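Long-range contact in 6-aminohexanoate-cyclic-dimer hydrolase (Arthrobacter sp., PDB 3A2Q), which hydrolyses the cyclic dimer of 6-aminohexanoate, a nylon-6 by-product, to the linear dimer as a member of the amidase family: residues A101-V113 and A224-D236. The protein carries 1 engineered substitution. Residues are numbered along the deposited sequence; the frame is centred on the assembly and turned at random.
Sequences AYFVQRMRAAGFV and ALLDVVSGHRPGD
In the alpha/beta amidase fold, helix 102-110 meets the C-terminal end of helix 219-229, Arg106 closing over the last turn. The axes of 102-110 and 224-229 approach to 9.3 Å, their directions 116° apart. Arg106 NH1 donates to Val228 O at 2.9 Å and, straighter at 162°, to Ser230 O at 2.9 Å. Ser230 O lies at the guanidinium edge, in its plane; two carbonyls at the C-terminal end of the helix, where the dipole is negative, would be expected to stabilise the cation. The bend at chi2 folds the Arg106 chain past Val228 O, which lies 3.5 Å from Arg106 CB. Beyond the helix, Arg233 folds back through bends at chi2 and chi3, putting Arg233 CZ 4.1 Å from the Tyr102 ring centroid, a cation-pi contact over one face with the planes 36° apart. Arg233 NH1 lies 3.6 Å from Arg106 NE, two like charges close together, and a water accepting from Arg233 NH1 donates to Gln105 OE1. On the buried side Val229 CG1 makes a CH-pi contact over a face of Phe103, and Val228 CG1 presses on Ala110 CB at 3.5 Å. Leu225 CD2 touches Met107 CE and Phe112 CZ. Phe103 and Leu225 both reach Leu214 of strand 211-216, while Met107 and Phe112 rest on Tyr69 of strand 68-72.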
loop_
_atom_site.group_PDB
_atom_site.type_symbol
_atom_site.label_atom_id
_atom_site.label_comp_id
_atom_site.label_asym_id
_atom_site.label_seq_id
_atom_site.Cartn_x
_atom_site.Cartn_y
_atom_site.Cartn_z
ATOM N N ALA A 101 -9.835 14.529 -4.072
ATOM C CA ALA A 101 -10.109 13.263 -4.742
ATOM C C ALA A 101 -11.308 12.687 -4.002
ATOM O O ALA A 101 -11.570 13.071 -2.864
ATOM C CB ALA A 101 -8.918 12.325 -4.616
ATOM N N TYR A 102 -12.045 11.781 -4.636
ATOM C CA TYR A 102 -13.198 11.180 -3.979
ATOM C C TYR A 102 -12.789 10.560 -2.642
ATOM O O TYR A 102 -13.510 10.672 -1.655
ATOM C CB TYR A 102 -13.823 10.110 -4.877
ATOM C CG TYR A 102 -14.517 10.648 -6.110
ATOM C CD1 TYR A 102 -14.371 10.013 -7.344
ATOM C CD2 TYR A 102 -15.345 11.774 -6.042
ATOM C CE1 TYR A 102 -15.029 10.478 -8.479
ATOM C CE2 TYR A 102 -16.011 12.248 -7.178
ATOM C CZ TYR A 102 -15.848 11.592 -8.393
ATOM O OH TYR A 102 -16.520 12.024 -9.521
ATOM N N PHE A 103 -11.632 9.900 -2.619
ATOM C CA PHE A 103 -11.134 9.267 -1.400
ATOM C C PHE A 103 -11.073 10.291 -0.270
ATOM O O PHE A 103 -11.547 10.035 0.836
ATOM C CB PHE A 103 -9.723 8.694 -1.626
ATOM C CG PHE A 103 -9.189 7.897 -0.457
ATOM C CD1 PHE A 103 -9.368 6.520 -0.396
ATOM C CD2 PHE A 103 -8.517 8.528 0.587
ATOM C CE1 PHE A 103 -8.887 5.778 0.687
ATOM C CE2 PHE A 103 -8.034 7.800 1.673
ATOM C CZ PHE A 103 -8.219 6.422 1.723
ATOM N N VAL A 104 -10.476 11.446 -0.557
ATOM C CA VAL A 104 -10.339 12.509 0.435
ATOM C C VAL A 104 -11.689 13.022 0.929
ATOM O O VAL A 104 -11.866 13.251 2.121
ATOM C CB VAL A 104 -9.505 13.686 -0.129
ATOM C CG1 VAL A 104 -9.519 14.857 0.843
ATOM C CG2 VAL A 104 -8.076 13.231 -0.365
ATOM N N GLN A 105 -12.644 13.191 0.020
ATOM C CA GLN A 105 -13.969 13.674 0.407
ATOM C C GLN A 105 -14.668 12.671 1.314
ATOM O O GLN A 105 -15.293 13.049 2.306
ATOM C CB GLN A 105 -14.834 13.923 -0.828
ATOM C CG GLN A 105 -14.249 14.920 -1.809
ATOM C CD GLN A 105 -15.192 15.207 -2.960
ATOM O OE1 GLN A 105 -15.773 14.291 -3.542
ATOM N NE2 GLN A 105 -15.342 16.480 -3.300
ATOM N N ARG A 106 -14.562 11.390 0.964
ATOM C CA ARG A 106 -15.179 10.318 1.739
ATOM C C ARG A 106 -14.638 10.261 3.167
ATOM O O ARG A 106 -15.395 10.051 4.113
ATOM C CB ARG A 106 -14.949 8.959 1.053
ATOM C CG ARG A 106 -15.835 8.681 -0.165
ATOM C CD ARG A 106 -17.313 8.646 0.219
ATOM N NE ARG A 106 -18.149 8.070 -0.832
ATOM C CZ ARG A 106 -18.210 6.771 -1.117
ATOM N NH1 ARG A 106 -17.486 5.900 -0.426
ATOM N NH2 ARG A 106 -18.995 6.343 -2.098
ATOM N N MET A 107 -13.328 10.431 3.318
ATOM C CA MET A 107 -12.696 10.401 4.636
ATOM C C MET A 107 -13.163 11.560 5.519
ATOM O O MET A 107 -13.461 11.373 6.705
ATOM C CB MET A 107 -11.172 10.455 4.492
ATOM C CG MET A 107 -10.541 9.170 3.947
ATOM S SD MET A 107 -10.733 7.761 5.058
ATOM C CE MET A 107 -9.340 8.043 6.176
ATOM N N ARG A 108 -13.223 12.756 4.941
ATOM C CA ARG A 108 -13.655 13.938 5.682
ATOM C C ARG A 108 -15.112 13.818 6.125
ATOM O O ARG A 108 -15.462 14.203 7.239
ATOM C CB ARG A 108 -13.475 15.199 4.828
ATOM C CG ARG A 108 -13.779 16.489 5.579
ATOM C CD ARG A 108 -13.399 17.723 4.775
ATOM N NE ARG A 108 -14.241 17.912 3.596
ATOM C CZ ARG A 108 -13.789 17.911 2.347
ATOM N NH1 ARG A 108 -12.496 17.727 2.100
ATOM N NH2 ARG A 108 -14.631 18.105 1.338
ATOM N N ALA A 109 -15.959 13.281 5.250
ATOM C CA ALA A 109 -17.372 13.111 5.568
ATOM C C ALA A 109 -17.542 12.108 6.702
ATOM O O ALA A 109 -18.525 12.153 7.447
ATOM C CB ALA A 109 -18.136 12.637 4.332
ATOM N N ALA A 110 -16.576 11.204 6.831
ATOM C CA ALA A 110 -16.611 10.182 7.869
ATOM C C ALA A 110 -16.161 10.728 9.220
ATOM O O ALA A 110 -16.393 10.102 10.252
ATOM C CB ALA A 110 -15.731 9.003 7.468
ATOM N N GLY A 111 -15.508 11.885 9.213
ATOM C CA GLY A 111 -15.052 12.472 10.462
ATOM C C GLY A 111 -13.545 12.520 10.636
ATOM O O GLY A 111 -13.050 13.056 11.627
ATOM N N PHE A 112 -12.810 11.954 9.682
ATOM C CA PHE A 112 -11.349 11.947 9.733
ATOM C C PHE A 112 -10.818 13.340 9.406
ATOM O O PHE A 112 -11.463 14.095 8.679
ATOM C CB PHE A 112 -10.790 10.943 8.711
ATOM C CG PHE A 112 -10.946 9.498 9.115
ATOM C CD1 PHE A 112 -10.128 8.943 10.094
ATOM C CD2 PHE A 112 -11.902 8.689 8.509
ATOM C CE1 PHE A 112 -10.260 7.602 10.464
ATOM C CE2 PHE A 112 -12.042 7.345 8.872
ATOM C CZ PHE A 112 -11.221 6.803 9.850
ATOM N N VAL A 113 -9.652 13.690 9.944
ATOM C CA VAL A 113 -9.058 14.995 9.657
ATOM C C VAL A 113 -7.724 14.795 8.935
ATOM O O VAL A 113 -6.881 14.017 9.378
ATOM C CB VAL A 113 -8.848 15.840 10.961
ATOM C CG1 VAL A 113 -10.150 15.895 11.757
ATOM C CG2 VAL A 113 -7.731 15.265 11.812
ATOM N N ALA A 224 -13.549 -0.914 8.778
ATOM C CA ALA A 224 -14.260 0.356 8.879
ATOM C C ALA A 224 -13.872 1.318 7.754
ATOM O O ALA A 224 -14.720 2.031 7.213
ATOM C CB ALA A 224 -13.994 0.999 10.240
ATOM N N LEU A 225 -12.592 1.335 7.404
ATOM C CA LEU A 225 -12.108 2.203 6.333
ATOM C C LEU A 225 -12.735 1.831 4.991
ATOM O O LEU A 225 -13.068 2.702 4.190
ATOM C CB LEU A 225 -10.587 2.103 6.235
ATOM C CG LEU A 225 -9.845 2.749 7.405
ATOM C CD1 LEU A 225 -8.392 2.309 7.414
ATOM C CD2 LEU A 225 -9.968 4.262 7.295
ATOM N N LEU A 226 -12.879 0.533 4.748
ATOM C CA LEU A 226 -13.482 0.056 3.507
ATOM C C LEU A 226 -14.917 0.554 3.398
ATOM O O LEU A 226 -15.368 0.931 2.320
ATOM C CB LEU A 226 -13.475 -1.469 3.456
ATOM C CG LEU A 226 -12.167 -2.119 3.011
ATOM C CD1 LEU A 226 -12.259 -3.625 3.158
ATOM C CD2 LEU A 226 -11.888 -1.723 1.569
ATOM N N ASP A 227 -15.635 0.552 4.517
ATOM C CA ASP A 227 -17.017 1.011 4.513
ATOM C C ASP A 227 -17.083 2.496 4.195
ATOM O O ASP A 227 -18.095 2.994 3.701
ATOM C CB ASP A 227 -17.676 0.752 5.869
ATOM C CG ASP A 227 -17.841 -0.724 6.166
ATOM O OD1 ASP A 227 -17.956 -1.518 5.205
ATOM O OD2 ASP A 227 -17.872 -1.091 7.359
ATOM N N VAL A 228 -15.994 3.201 4.477
ATOM C CA VAL A 228 -15.932 4.633 4.236
ATOM C C VAL A 228 -15.579 5.033 2.804
ATOM O O VAL A 228 -16.247 5.885 2.212
ATOM C CB VAL A 228 -14.907 5.312 5.188
ATOM C CG1 VAL A 228 -14.811 6.801 4.889
ATOM C CG2 VAL A 228 -15.312 5.087 6.636
ATOM N N VAL A 229 -14.551 4.404 2.236
ATOM C CA VAL A 229 -14.088 4.785 0.907
ATOM C C VAL A 229 -14.423 3.906 -0.288
ATOM O O VAL A 229 -13.992 4.201 -1.397
ATOM C CB VAL A 229 -12.549 4.983 0.912
ATOM C CG1 VAL A 229 -12.153 5.987 1.988
ATOM C CG2 VAL A 229 -11.849 3.641 1.147
ATOM N N SER A 230 -15.194 2.845 -0.086
ATOM C CA SER A 230 -15.532 1.953 -1.194
ATOM C C SER A 230 -16.761 2.367 -2.007
ATOM O O SER A 230 -17.518 3.252 -1.612
ATOM C CB SER A 230 -15.727 0.528 -0.663
ATOM O OG SER A 230 -14.526 0.033 -0.095
ATOM N N GLY A 231 -16.944 1.724 -3.158
ATOM C CA GLY A 231 -18.093 2.024 -3.999
ATOM C C GLY A 231 -17.777 2.637 -5.349
ATOM O O GLY A 231 -16.785 3.354 -5.505
ATOM N N HIS A 232 -18.632 2.364 -6.332
ATOM C CA HIS A 232 -18.451 2.894 -7.682
ATOM C C HIS A 232 -18.743 4.390 -7.769
ATOM O O HIS A 232 -19.792 4.853 -7.317
ATOM C CB HIS A 232 -19.368 2.167 -8.669
ATOM C CG HIS A 232 -19.236 2.649 -10.081
ATOM N ND1 HIS A 232 -18.138 2.367 -10.866
ATOM C CD2 HIS A 232 -20.041 3.438 -10.833
ATOM C CE1 HIS A 232 -18.271 2.961 -12.038
ATOM N NE2 HIS A 232 -19.417 3.619 -12.043
ATOM N N ARG A 233 -17.818 5.139 -8.365
ATOM C CA ARG A 233 -17.989 6.578 -8.542
ATOM C C ARG A 233 -17.973 6.850 -10.043
ATOM O O ARG A 233 -17.480 6.036 -10.822
ATOM C CB ARG A 233 -16.854 7.372 -7.867
ATOM C CG ARG A 233 -16.651 7.093 -6.368
ATOM C CD ARG A 233 -17.939 7.203 -5.555
ATOM N NE ARG A 233 -18.549 8.534 -5.581
ATOM C CZ ARG A 233 -18.158 9.566 -4.838
ATOM N NH1 ARG A 233 -17.144 9.443 -3.993
ATOM N NH2 ARG A 233 -18.795 10.726 -4.935
ATOM N N PRO A 234 -18.512 8.000 -10.467
ATOM C CA PRO A 234 -18.544 8.347 -11.892
ATOM C C PRO A 234 -17.188 8.262 -12.591
ATOM O O PRO A 234 -16.210 8.883 -12.162
ATOM C CB PRO A 234 -19.103 9.771 -11.890
ATOM C CG PRO A 234 -19.947 9.808 -10.656
ATOM C CD PRO A 234 -19.107 9.073 -9.649
ATOM N N GLY A 235 -17.136 7.487 -13.668
ATOM C CA GLY A 235 -15.900 7.357 -14.415
ATOM C C GLY A 235 -14.999 6.208 -14.003
ATOM O O GLY A 235 -14.111 5.826 -14.765
ATOM N N ASP A 236 -15.207 5.655 -12.811
ATOM C CA ASP A 236 -14.379 4.537 -12.364
ATOM C C ASP A 236 -14.370 3.454 -13.429
ATOM O O ASP A 236 -15.417 3.009 -13.884
ATOM C CB ASP A 236 -14.902 3.938 -11.056
ATOM C CG ASP A 236 -14.553 4.776 -9.851
ATOM O OD1 ASP A 236 -13.725 5.702 -9.981
ATOM O OD2 ASP A 236 -15.107 4.494 -8.770
HETATM O O HOH W 1 -17.116 11.846 -2.430
#